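Local coordinates for protein TipC2 (Streptococcus intermedius B196, PDB 6DHX) that probably acts as an immunity protein that protects Streptococcus intermedius against an antibacterial toxin exported by its type VII secretion system, at residues R103-N108 with S120-L125; K76-F81 with L91-K96; K19-E24 with K181-V186; N36-K41 with K168-I173. All blocks are in the same frame, centred on the assembly; numbering follows the deposited sequence.

Contacts 1 and 2 are antiparallel hairpin pairs in one curved sheet, neighbours through strands 89-99 and 102-111; the centre of contact 2 lies about 4 Å from that of the chain, that of contact 1 about 11 Å. Salt bridges from Arg103 and Arg105 to Glu95 join them. Contacts 3 and 4 centre about 15 Å out and join regions more than 120 residues apart; Trp170 and Ile21 meet between them. Contacts 1, 2 and 4 are buried, 4 despite lying as far out as the partly buried contact 3. Backbone bonds dominate contacts 1 and 2, three polar bonds stitch contact 3, and contact 4 is apolar packing with a water bridge. Phe39 rests on Ile79 and Phe81.

Contact 1 (R103-N108 with S120-L125); sequences RVRIWN and SVKIAL
The beta hairpin of strands 102-111 and 116-127 supplies both segments, whose axes approach to 4.6 Å as they run antiparallel. Arg103 with Ala124, Arg105 with Lys122 and Trp107 with Ser120 are hydrogen-bonded pairs, each closed by two backbone bonds; Val104 with Ile123 and Ile106 with Val121 are the non-hydrogen-bonded pairs between them. The bonds are not all alike: Arg105 N reaches Lys122 O at 2.8 Å from 40° above the carbonyl plane, whereas Lys122 N lies in the plane of the Arg105 carbonyl.

On the face bearing Trp107, Lys122 carries most of the side-chain contact. Its chain is extended as far as CE and then eclipsed at the last torsion (chi4 0°), so that CE and NZ both lie above the same face of the indole. CE is 3.6 Å from Trp107 CD2, a CH-pi contact, and NZ stands 3.9 Å from the centroid of the Trp107 five-membered ring, only 10° off its normal, a cation-pi interaction. Beside it, a water bonded to Ser120 OG donates to Trp107 O. Farther along, Arg105 CD crosses Lys122 CB at 3.9 Å, and Ala124 CB sits over one face of the Arg103 guanidinium, 3.6 Å from NH2. Both arginines form salt bridges with Glu95, and Arg103 also with Glu126 and Asp131.

On the other face, Val104 CG2 meets Val121 CG1 at 3.6 Å. This apolar face packs against helices 137-146 and 151-173, through Leu144, Val140 and Leu154, while strands 89-99 and 130-134 flank the hairpin.

Contact 2 (K76-F81 with L91-K96); sequences KIAIDF and LIYFEK
Ala78 and Tyr93 form the middle of this hairpin contact between strands 74-82 and 89-99, with Ala78 CB over one face of the phenol ring, 4.1 Å from its centroid. Tyr93 CG occupies the crowded position between backbone N and carbonyl carbon (chi1 69°), which leans the ring across onto the neighbouring strand. On the opposite face of the sheet, Ile79 CG2 and Ile92 CG1 run alongside each other, 4.1 Å apart, and Ile77 CG1 touches Phe94 CB at 4.0 Å; Ile161 and Val166 of helix 151-173 pack against this layer.

Five backbone hydrogen bonds join the antiparallel strands. In one of them Ala78 N approaches Tyr93 O nearly along the C=O axis, at 2.9 Å.

The polar edge gathers at the end of the tyrosine. Lys76, extended throughout, crosses obliquely and donates from NZ to Tyr93 OH at 3.1 Å. A water in the plane of the ring, 2.6 Å from Tyr93 OH, donates to Asp80 OD2, which itself lies near the ring plane, 3.6 Å from Tyr93 CE1. Asp80 OD1 bonds to Ser62 OG of strand 59-65, which helps to orient the carboxylate.

Tyr93 OH therefore sits between a cationic donor and a water-linked carboxylate. The ammonium probably polarises the hydroxyl and would favour its ionised form somewhat, an effect that the nearby aspartate would oppose.

Contact 3 (K19-E24 with K181-V186); sequences KNIFDE and KDYGQV
A single backbone bridge, with Asn20 CA and Gly184 CA 4.2 Å apart, brings the N-cap of helix 21-32, Asn20, against the loop before strand 187-190. Gln185 N donates to Lys19 O at 2.9 Å, and Ile21 N to Tyr183 O at 2.8 Å, so the loop grips both neighbours of Asn20. Gly184 turns the loop between these bonds with positive phi (99°), and this conformation, like the close approach to Lys19 O and Asn20 CA, suits a residue without a side chain.

Asn20 CG takes the crowded position between backbone N and carbonyl carbon (chi1 58°), folding the amide back over the first turn. OD1 accepts from Asp23 N at 2.8 Å, the donor standing above the carbonyl plane, and a second, weak bond comes from Phe22 N. At the other end of the amide, ND2 donates to Gln185 O at 2.9 Å, nearly in its own amide plane, and bonds also to Tyr110 OH. One side chain thus caps the helix and ties it to the loop. Asp23 OD2 accepts from Lys19 N through the anti lone pair, while salt bridges link the carboxylate to Arg112 and Arg115.

Away from the backbone bonds, the contact turns apolar. The edge of Phe22 points at the face of Tyr183 in a T-shaped pair, planes at 81° and centroids 5.0 Å apart, and Tyr183 OH bonds to Asn163 and Tyr158 of helix 151-173. Ile21 CG2 is wedged beside this pair, 3.7 Å above the centre of the Phe22 ring and 4.0 Å from Tyr183 CD1.

Contact 4 (N36-K41 with K168-I173); sequences NNIFNK and KDWCSI
Apolar packing centres on Ile173. Its CG1 takes the crowded position between backbone N and carbonyl carbon (chi1 65°), and from there CD1 reaches into the 36-41 loop, 4.0 Å from Ile38 CG1 and in contact with the backbone at Ile38 O, 3.7 Å away. Nearer the backbone, Ile173 CB meets Lys41 CB at 4.0 Å, while the rest of the extended lysine chain leads away to its ammonium.

The aromatic contact is oblique. Phe39 CZ lies 3.7 Å from Trp170 CE3, with the phenyl plane at 42° to the six-membered ring of the indole. Ile38 CG2 comes to the edge of the same indole, in the ring plane and 3.8 Å from Trp170 CZ3.

The loop presents these residues from a 3-10 turn, 38-41, entered through an Asx turn: Asn37 OD1 accepts from Phe39 N at 2.9 Å on a lone pair. Across from it stands the C-terminal part of helix 151-173, where Asp169 O takes bonds from both Ser172 N and Ser172 OG, the latter at 2.6 Å.

Polar links are few. A water donates to Ile173 O, 2.7 Å away, and accepts from Lys41 NZ, bridging the segments on the solvent side, beside exposed Lys41. On the buried side, Trp170 NE1 bonds to Glu24 OE1 of helix 21-32, a bond that probably helps fix the rotation of the indole against Ile38 and Phe39.

Contact 1 (R103-N108 with S120-L125)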
# COMPACT_ATOMS: atom_id res chain seq x y z
N ARG A 103 -14.10 -3.76 -8.51
CA ARG A 103 -13.17 -3.97 -7.40
C ARG A 103 -13.03 -2.68 -6.62
O ARG A 103 -13.10 -1.58 -7.19
CB ARG A 103 -11.75 -4.42 -7.88
CG ARG A 103 -11.79 -5.64 -8.87
CD ARG A 103 -10.37 -6.20 -9.05
NE ARG A 103 -9.37 -5.20 -9.46
CZ ARG A 103 -9.21 -4.79 -10.73
NH1 ARG A 103 -9.98 -5.29 -11.69
NH2 ARG A 103 -8.28 -3.89 -11.03
N VAL A 104 -12.85 -2.80 -5.33
CA VAL A 104 -12.44 -1.68 -4.50
C VAL A 104 -10.92 -1.70 -4.37
O VAL A 104 -10.29 -2.75 -4.35
CB VAL A 104 -13.13 -1.73 -3.13
CG1 VAL A 104 -12.57 -2.91 -2.29
CG2 VAL A 104 -13.00 -0.44 -2.39
N ARG A 105 -10.33 -0.52 -4.36
CA ARG A 105 -8.89 -0.38 -4.19
C ARG A 105 -8.68 0.48 -2.97
O ARG A 105 -9.17 1.61 -2.93
CB ARG A 105 -8.25 0.29 -5.39
CG ARG A 105 -8.81 -0.11 -6.72
CD ARG A 105 -8.26 0.84 -7.80
NE ARG A 105 -6.93 0.46 -8.30
CZ ARG A 105 -5.75 0.74 -7.74
NH1 ARG A 105 -4.63 0.33 -8.33
NH2 ARG A 105 -5.68 1.37 -6.58
N ILE A 106 -7.96 -0.02 -1.98
CA ILE A 106 -7.68 0.79 -0.81
C ILE A 106 -6.21 1.17 -0.89
O ILE A 106 -5.33 0.30 -1.02
CB ILE A 106 -8.07 0.06 0.49
CG1 ILE A 106 -9.61 -0.06 0.51
CG2 ILE A 106 -7.68 0.84 1.71
CD1 ILE A 106 -10.16 -0.94 1.65
N TRP A 107 -5.96 2.47 -0.81
CA TRP A 107 -4.74 3.14 -1.25
C TRP A 107 -4.16 3.87 -0.05
O TRP A 107 -4.81 4.75 0.51
CB TRP A 107 -5.19 4.13 -2.33
CG TRP A 107 -4.25 4.82 -3.09
CD1 TRP A 107 -3.71 6.05 -2.82
CD2 TRP A 107 -3.76 4.43 -4.36
NE1 TRP A 107 -2.90 6.44 -3.85
CE2 TRP A 107 -2.90 5.46 -4.81
CE3 TRP A 107 -3.97 3.32 -5.17
CZ2 TRP A 107 -2.23 5.40 -6.03
CZ3 TRP A 107 -3.30 3.26 -6.38
CH2 TRP A 107 -2.45 4.29 -6.80
N ASN A 108 -2.93 3.51 0.35
CA ASN A 108 -2.43 3.98 1.64
C ASN A 108 -1.05 4.55 1.38
O ASN A 108 -0.09 3.77 1.21
CB ASN A 108 -2.36 2.86 2.65
CG ASN A 108 -3.68 2.08 2.70
OD1 ASN A 108 -4.65 2.57 3.29
ND2 ASN A 108 -3.73 0.90 2.04
N SER A 120 -7.05 6.15 1.37
CA SER A 120 -8.13 6.58 0.48
C SER A 120 -8.70 5.35 -0.24
O SER A 120 -8.15 4.23 -0.15
CB SER A 120 -7.60 7.67 -0.47
OG SER A 120 -6.74 7.12 -1.43
N VAL A 121 -9.83 5.55 -0.92
CA VAL A 121 -10.58 4.46 -1.56
C VAL A 121 -10.87 4.82 -3.01
O VAL A 121 -11.35 5.94 -3.29
CB VAL A 121 -11.93 4.21 -0.86
CG1 VAL A 121 -12.46 2.92 -1.34
CG2 VAL A 121 -11.80 4.18 0.59
N LYS A 122 -10.65 3.87 -3.90
CA LYS A 122 -10.92 4.01 -5.32
C LYS A 122 -11.71 2.79 -5.79
O LYS A 122 -11.82 1.78 -5.08
CB LYS A 122 -9.61 4.14 -6.11
CG LYS A 122 -8.72 5.34 -5.73
CD LYS A 122 -7.41 5.29 -6.54
CE LYS A 122 -6.35 6.31 -6.07
NZ LYS A 122 -6.84 7.12 -4.95
N ILE A 123 -12.22 2.88 -7.01
CA ILE A 123 -12.98 1.81 -7.63
C ILE A 123 -12.31 1.45 -8.96
O ILE A 123 -11.79 2.33 -9.65
CB ILE A 123 -14.45 2.23 -7.86
CG1 ILE A 123 -15.16 2.42 -6.50
CG2 ILE A 123 -15.15 1.26 -8.73
CD1 ILE A 123 -15.42 1.08 -5.75
N ALA A 124 -12.29 0.17 -9.29
CA ALA A 124 -11.93 -0.30 -10.62
C ALA A 124 -13.12 -1.01 -11.25
O ALA A 124 -13.72 -1.89 -10.63
CB ALA A 124 -10.72 -1.25 -10.57
N LEU A 125 -13.47 -0.60 -12.48
CA LEU A 125 -14.50 -1.26 -13.28
C LEU A 125 -13.83 -2.12 -14.34
O LEU A 125 -13.00 -1.62 -15.10
CB LEU A 125 -15.41 -0.25 -13.96
CG LEU A 125 -16.15 0.72 -13.06
CD1 LEU A 125 -17.14 1.54 -13.91
CD2 LEU A 125 -16.87 -0.06 -11.97
O HOH W 1 -4.25 7.82 -0.16

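Contact 2 (K76-F81 with L91-K96)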
# COMPACT_ATOMS: atom_id res chain seq x y z
N LYS A 76 -5.04 -8.28 -5.50
CA LYS A 76 -3.74 -7.64 -5.62
C LYS A 76 -3.36 -7.02 -4.29
O LYS A 76 -4.19 -6.40 -3.62
CB LYS A 76 -3.75 -6.55 -6.71
CG LYS A 76 -2.39 -5.96 -7.00
CD LYS A 76 -2.44 -5.12 -8.29
CE LYS A 76 -1.05 -4.69 -8.67
NZ LYS A 76 -1.04 -3.88 -9.96
N ILE A 77 -2.09 -7.16 -3.92
CA ILE A 77 -1.53 -6.43 -2.79
C ILE A 77 -0.14 -6.00 -3.22
O ILE A 77 0.66 -6.84 -3.64
CB ILE A 77 -1.46 -7.30 -1.49
CG1 ILE A 77 -2.79 -7.99 -1.16
CG2 ILE A 77 -0.93 -6.43 -0.30
CD1 ILE A 77 -2.66 -9.15 -0.13
N ALA A 78 0.16 -4.71 -3.12
CA ALA A 78 1.40 -4.23 -3.71
C ALA A 78 1.97 -3.09 -2.88
O ALA A 78 1.24 -2.40 -2.15
CB ALA A 78 1.17 -3.79 -5.16
N ILE A 79 3.29 -2.92 -2.97
CA ILE A 79 3.98 -1.80 -2.32
C ILE A 79 4.85 -1.14 -3.37
O ILE A 79 5.71 -1.80 -3.94
CB ILE A 79 4.86 -2.24 -1.14
CG1 ILE A 79 4.09 -3.16 -0.18
CG2 ILE A 79 5.40 -0.98 -0.43
CD1 ILE A 79 5.01 -3.81 0.89
N ASP A 80 4.62 0.14 -3.64
CA ASP A 80 5.46 0.88 -4.58
C ASP A 80 6.30 1.88 -3.82
O ASP A 80 5.82 2.51 -2.89
CB ASP A 80 4.61 1.64 -5.62
CG ASP A 80 4.02 0.74 -6.67
OD1 ASP A 80 4.64 -0.27 -6.98
OD2 ASP A 80 2.88 0.98 -7.14
N PHE A 81 7.55 2.08 -4.25
CA PHE A 81 8.45 3.05 -3.62
C PHE A 81 8.78 4.17 -4.60
O PHE A 81 9.14 3.88 -5.75
CB PHE A 81 9.75 2.34 -3.22
CG PHE A 81 9.56 1.39 -2.10
CD1 PHE A 81 9.07 0.10 -2.33
CD2 PHE A 81 9.81 1.79 -0.78
CE1 PHE A 81 8.85 -0.82 -1.26
CE2 PHE A 81 9.58 0.90 0.29
CZ PHE A 81 9.07 -0.41 0.04
N LEU A 91 3.82 3.61 -1.12
CA LEU A 91 2.38 3.41 -1.35
C LEU A 91 2.10 1.94 -1.14
O LEU A 91 2.68 1.10 -1.85
CB LEU A 91 2.00 3.83 -2.76
CG LEU A 91 0.60 3.31 -3.15
CD1 LEU A 91 -0.49 4.12 -2.36
CD2 LEU A 91 0.43 3.46 -4.63
N ILE A 92 1.24 1.61 -0.17
CA ILE A 92 0.76 0.25 0.05
C ILE A 92 -0.68 0.24 -0.44
O ILE A 92 -1.49 1.04 0.03
CB ILE A 92 0.82 -0.13 1.54
CG1 ILE A 92 2.28 -0.08 2.04
CG2 ILE A 92 0.11 -1.51 1.79
CD1 ILE A 92 2.35 -0.01 3.60
N TYR A 93 -1.02 -0.64 -1.37
CA TYR A 93 -2.41 -0.69 -1.79
C TYR A 93 -2.85 -2.12 -2.02
O TYR A 93 -2.04 -3.04 -2.19
CB TYR A 93 -2.68 0.17 -3.05
CG TYR A 93 -2.07 -0.30 -4.35
CD1 TYR A 93 -0.76 0.01 -4.69
CD2 TYR A 93 -2.85 -1.03 -5.25
CE1 TYR A 93 -0.21 -0.43 -5.91
CE2 TYR A 93 -2.33 -1.47 -6.45
CZ TYR A 93 -1.01 -1.17 -6.79
OH TYR A 93 -0.49 -1.59 -8.02
N PHE A 94 -4.17 -2.30 -2.00
CA PHE A 94 -4.69 -3.62 -2.26
C PHE A 94 -6.06 -3.47 -2.86
O PHE A 94 -6.70 -2.40 -2.79
CB PHE A 94 -4.74 -4.49 -1.00
CG PHE A 94 -5.63 -3.93 0.13
CD1 PHE A 94 -5.11 -3.05 1.07
CD2 PHE A 94 -6.96 -4.35 0.26
CE1 PHE A 94 -5.90 -2.56 2.13
CE2 PHE A 94 -7.75 -3.86 1.30
CZ PHE A 94 -7.22 -2.99 2.26
N GLU A 95 -6.49 -4.55 -3.51
CA GLU A 95 -7.73 -4.56 -4.28
C GLU A 95 -8.50 -5.84 -4.00
O GLU A 95 -7.91 -6.91 -3.78
CB GLU A 95 -7.48 -4.44 -5.81
CG GLU A 95 -6.61 -3.24 -6.25
CD GLU A 95 -6.57 -3.04 -7.77
OE1 GLU A 95 -7.06 -3.93 -8.51
OE2 GLU A 95 -6.03 -2.00 -8.23
N LYS A 96 -9.82 -5.72 -3.98
CA LYS A 96 -10.73 -6.80 -3.63
C LYS A 96 -11.94 -6.71 -4.54
O LYS A 96 -12.47 -5.62 -4.80
CB LYS A 96 -11.18 -6.70 -2.17
CG LYS A 96 -11.90 -7.94 -1.63
CD LYS A 96 -12.44 -7.68 -0.24
CE LYS A 96 -13.92 -7.29 -0.29
NZ LYS A 96 -14.76 -8.35 -0.93
O HOH W 2 2.02 -1.01 -8.61

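Contact 3 (K19-E24 with K181-V186)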
# COMPACT_ATOMS: atom_id res chain seq x y z
N LYS A 19 11.08 7.45 12.32
CA LYS A 19 10.19 7.93 13.39
C LYS A 19 8.91 7.10 13.48
O LYS A 19 8.16 7.23 14.48
CB LYS A 19 9.84 9.43 13.18
CG LYS A 19 11.01 10.41 13.42
CD LYS A 19 10.50 11.83 13.72
CE LYS A 19 11.62 12.87 13.78
NZ LYS A 19 11.14 14.18 14.43
N ASN A 20 8.68 6.24 12.51
CA ASN A 20 7.52 5.36 12.48
C ASN A 20 7.82 4.18 11.55
O ASN A 20 8.86 4.14 10.87
CB ASN A 20 6.27 6.13 11.98
CG ASN A 20 6.51 6.73 10.63
OD1 ASN A 20 6.71 5.99 9.67
ND2 ASN A 20 6.53 8.08 10.55
N ILE A 21 6.87 3.24 11.49
CA ILE A 21 7.11 2.00 10.77
C ILE A 21 7.23 2.23 9.28
O ILE A 21 7.93 1.48 8.59
CB ILE A 21 6.01 0.97 11.09
CG1 ILE A 21 6.41 -0.41 10.58
CG2 ILE A 21 4.62 1.44 10.51
CD1 ILE A 21 5.57 -1.55 11.22
N PHE A 22 6.58 3.27 8.75
CA PHE A 22 6.67 3.54 7.31
C PHE A 22 8.04 4.12 6.96
O PHE A 22 8.60 3.77 5.92
CB PHE A 22 5.54 4.49 6.87
CG PHE A 22 4.18 3.95 7.28
CD1 PHE A 22 3.65 2.83 6.61
CD2 PHE A 22 3.53 4.44 8.39
CE1 PHE A 22 2.46 2.23 7.04
CE2 PHE A 22 2.31 3.84 8.83
CZ PHE A 22 1.79 2.73 8.14
N ASP A 23 8.57 5.02 7.80
CA ASP A 23 9.97 5.45 7.62
C ASP A 23 10.90 4.24 7.62
O ASP A 23 11.90 4.20 6.90
CB ASP A 23 10.45 6.35 8.76
CG ASP A 23 9.90 7.76 8.71
OD1 ASP A 23 9.50 8.29 7.65
OD2 ASP A 23 9.91 8.40 9.81
N GLU A 24 10.66 3.29 8.52
CA GLU A 24 11.55 2.15 8.63
C GLU A 24 11.55 1.34 7.33
O GLU A 24 12.61 1.00 6.78
CB GLU A 24 11.09 1.34 9.85
CG GLU A 24 11.97 0.28 10.30
CD GLU A 24 11.34 -0.42 11.51
OE1 GLU A 24 10.43 -1.24 11.26
OE2 GLU A 24 11.73 -0.10 12.66
N LYS A 181 0.45 -2.57 15.59
CA LYS A 181 -0.47 -1.88 16.49
C LYS A 181 0.13 -0.62 17.08
O LYS A 181 -0.55 0.10 17.81
CB LYS A 181 -0.98 -2.82 17.58
CG LYS A 181 0.09 -3.29 18.53
CD LYS A 181 -0.55 -3.77 19.85
CE LYS A 181 0.28 -4.87 20.49
NZ LYS A 181 -0.38 -5.39 21.72
N ASP A 182 1.39 -0.29 16.75
CA ASP A 182 1.96 0.97 17.23
C ASP A 182 2.87 1.48 16.13
O ASP A 182 4.05 1.08 16.04
CB ASP A 182 2.73 0.86 18.53
CG ASP A 182 3.46 2.17 18.86
OD1 ASP A 182 2.96 3.28 18.47
OD2 ASP A 182 4.56 2.08 19.46
N TYR A 183 2.33 2.36 15.29
CA TYR A 183 3.10 2.78 14.12
C TYR A 183 4.25 3.71 14.47
O TYR A 183 5.15 3.87 13.64
CB TYR A 183 2.20 3.55 13.14
CG TYR A 183 1.15 2.77 12.40
CD1 TYR A 183 1.14 1.37 12.40
CD2 TYR A 183 0.18 3.44 11.67
CE1 TYR A 183 0.18 0.67 11.69
CE2 TYR A 183 -0.79 2.76 10.96
CZ TYR A 183 -0.80 1.39 10.97
OH TYR A 183 -1.78 0.76 10.25
N GLY A 184 4.19 4.40 15.61
CA GLY A 184 5.14 5.45 15.91
C GLY A 184 4.58 6.83 15.61
O GLY A 184 3.36 7.03 15.67
N GLN A 185 5.45 7.78 15.31
CA GLN A 185 5.09 9.19 15.16
C GLN A 185 4.71 9.41 13.71
O GLN A 185 5.59 9.53 12.85
CB GLN A 185 6.26 10.08 15.57
CG GLN A 185 6.36 10.30 17.06
CD GLN A 185 7.43 11.33 17.44
OE1 GLN A 185 8.51 11.35 16.86
NE2 GLN A 185 7.13 12.19 18.41
N VAL A 186 3.41 9.45 13.43
CA VAL A 186 2.94 9.57 12.04
C VAL A 186 1.54 10.17 12.09
O VAL A 186 0.73 9.81 12.94
CB VAL A 186 2.92 8.20 11.31
CG1 VAL A 186 2.14 7.16 12.09
CG2 VAL A 186 2.27 8.35 9.91

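Contact 4 (N36-K41 with K168-I173)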
# COMPACT_ATOMS: atom_id res chain seq x y z
N ASN A 36 20.83 -5.70 -2.33
CA ASN A 36 20.14 -6.96 -2.01
C ASN A 36 18.88 -6.56 -1.26
O ASN A 36 18.87 -6.44 -0.02
CB ASN A 36 21.10 -7.89 -1.23
CG ASN A 36 20.45 -9.22 -0.81
OD1 ASN A 36 19.28 -9.48 -1.07
ND2 ASN A 36 21.22 -10.05 -0.14
N ASN A 37 17.81 -6.35 -2.02
CA ASN A 37 16.56 -5.80 -1.48
C ASN A 37 16.11 -6.58 -0.25
O ASN A 37 15.99 -7.79 -0.30
CB ASN A 37 15.49 -5.88 -2.58
CG ASN A 37 14.29 -4.96 -2.30
OD1 ASN A 37 13.73 -4.97 -1.22
ND2 ASN A 37 13.89 -4.18 -3.32
N ILE A 38 15.80 -5.84 0.83
CA ILE A 38 15.30 -6.47 2.04
C ILE A 38 14.11 -7.40 1.74
O ILE A 38 13.96 -8.45 2.36
CB ILE A 38 14.92 -5.37 3.07
CG1 ILE A 38 14.36 -6.00 4.35
CG2 ILE A 38 13.88 -4.34 2.53
CD1 ILE A 38 15.36 -6.74 5.11
N PHE A 39 13.26 -7.06 0.76
CA PHE A 39 12.09 -7.88 0.48
C PHE A 39 12.43 -9.18 -0.22
O PHE A 39 11.56 -10.04 -0.35
CB PHE A 39 11.08 -7.06 -0.34
CG PHE A 39 10.28 -6.11 0.51
CD1 PHE A 39 9.13 -6.53 1.21
CD2 PHE A 39 10.67 -4.77 0.62
CE1 PHE A 39 8.39 -5.62 2.00
CE2 PHE A 39 9.95 -3.86 1.39
CZ PHE A 39 8.80 -4.27 2.12
N ASN A 40 13.69 -9.36 -0.67
CA ASN A 40 14.11 -10.69 -1.09
C ASN A 40 13.95 -11.68 0.05
O ASN A 40 13.82 -12.88 -0.22
CB ASN A 40 15.59 -10.72 -1.54
CG ASN A 40 15.81 -9.91 -2.85
OD1 ASN A 40 14.88 -9.70 -3.60
ND2 ASN A 40 17.03 -9.46 -3.08
N LYS A 41 13.94 -11.20 1.30
CA LYS A 41 13.82 -12.06 2.48
C LYS A 41 12.39 -12.53 2.72
O LYS A 41 12.19 -13.46 3.50
CB LYS A 41 14.32 -11.33 3.74
CG LYS A 41 15.86 -11.08 3.74
CD LYS A 41 16.30 -10.34 5.02
CE LYS A 41 17.82 -10.12 5.05
NZ LYS A 41 18.29 -9.56 6.35
N LYS A 168 2.74 -6.97 9.33
CA LYS A 168 3.19 -8.14 10.09
C LYS A 168 4.30 -8.87 9.33
O LYS A 168 5.29 -9.34 9.93
CB LYS A 168 1.99 -9.06 10.33
CG LYS A 168 2.28 -10.21 11.27
CD LYS A 168 1.05 -11.09 11.44
CE LYS A 168 1.20 -12.08 12.58
NZ LYS A 168 -0.04 -12.86 12.76
N ASP A 169 4.19 -8.92 8.00
CA ASP A 169 5.25 -9.47 7.15
C ASP A 169 6.54 -8.68 7.29
O ASP A 169 7.62 -9.26 7.35
CB ASP A 169 4.83 -9.48 5.68
CG ASP A 169 3.91 -10.63 5.33
OD1 ASP A 169 3.74 -11.53 6.17
OD2 ASP A 169 3.35 -10.63 4.23
N TRP A 170 6.44 -7.33 7.26
CA TRP A 170 7.63 -6.50 7.48
C TRP A 170 8.32 -6.88 8.77
O TRP A 170 9.56 -7.05 8.81
CB TRP A 170 7.22 -5.02 7.55
CG TRP A 170 8.41 -4.15 7.87
CD1 TRP A 170 8.66 -3.46 9.04
CD2 TRP A 170 9.54 -3.93 7.01
NE1 TRP A 170 9.89 -2.81 8.94
CE2 TRP A 170 10.44 -3.08 7.71
CE3 TRP A 170 9.87 -4.35 5.71
CZ2 TRP A 170 11.65 -2.62 7.15
CZ3 TRP A 170 11.10 -3.89 5.13
CH2 TRP A 170 11.96 -3.04 5.86
N CYS A 171 7.54 -7.02 9.85
CA CYS A 171 8.14 -7.36 11.15
C CYS A 171 8.69 -8.79 11.18
O CYS A 171 9.52 -9.10 12.05
CB CYS A 171 7.14 -7.15 12.31
SG CYS A 171 6.68 -5.33 12.41
N SER A 172 8.36 -9.63 10.20
CA SER A 172 8.95 -10.96 10.12
C SER A 172 10.30 -10.98 9.41
O SER A 172 11.04 -11.96 9.55
CB SER A 172 8.01 -11.93 9.38
OG SER A 172 8.11 -11.78 7.97
N ILE A 173 10.63 -9.95 8.62
CA ILE A 173 11.93 -9.92 7.94
C ILE A 173 12.85 -8.82 8.46
O ILE A 173 14.05 -8.85 8.15
CB ILE A 173 11.76 -9.76 6.42
CG1 ILE A 173 11.14 -8.39 6.12
CG2 ILE A 173 10.89 -10.85 5.87
CD1 ILE A 173 11.02 -8.14 4.63
O HOH W 3 16.60 -7.94 8.46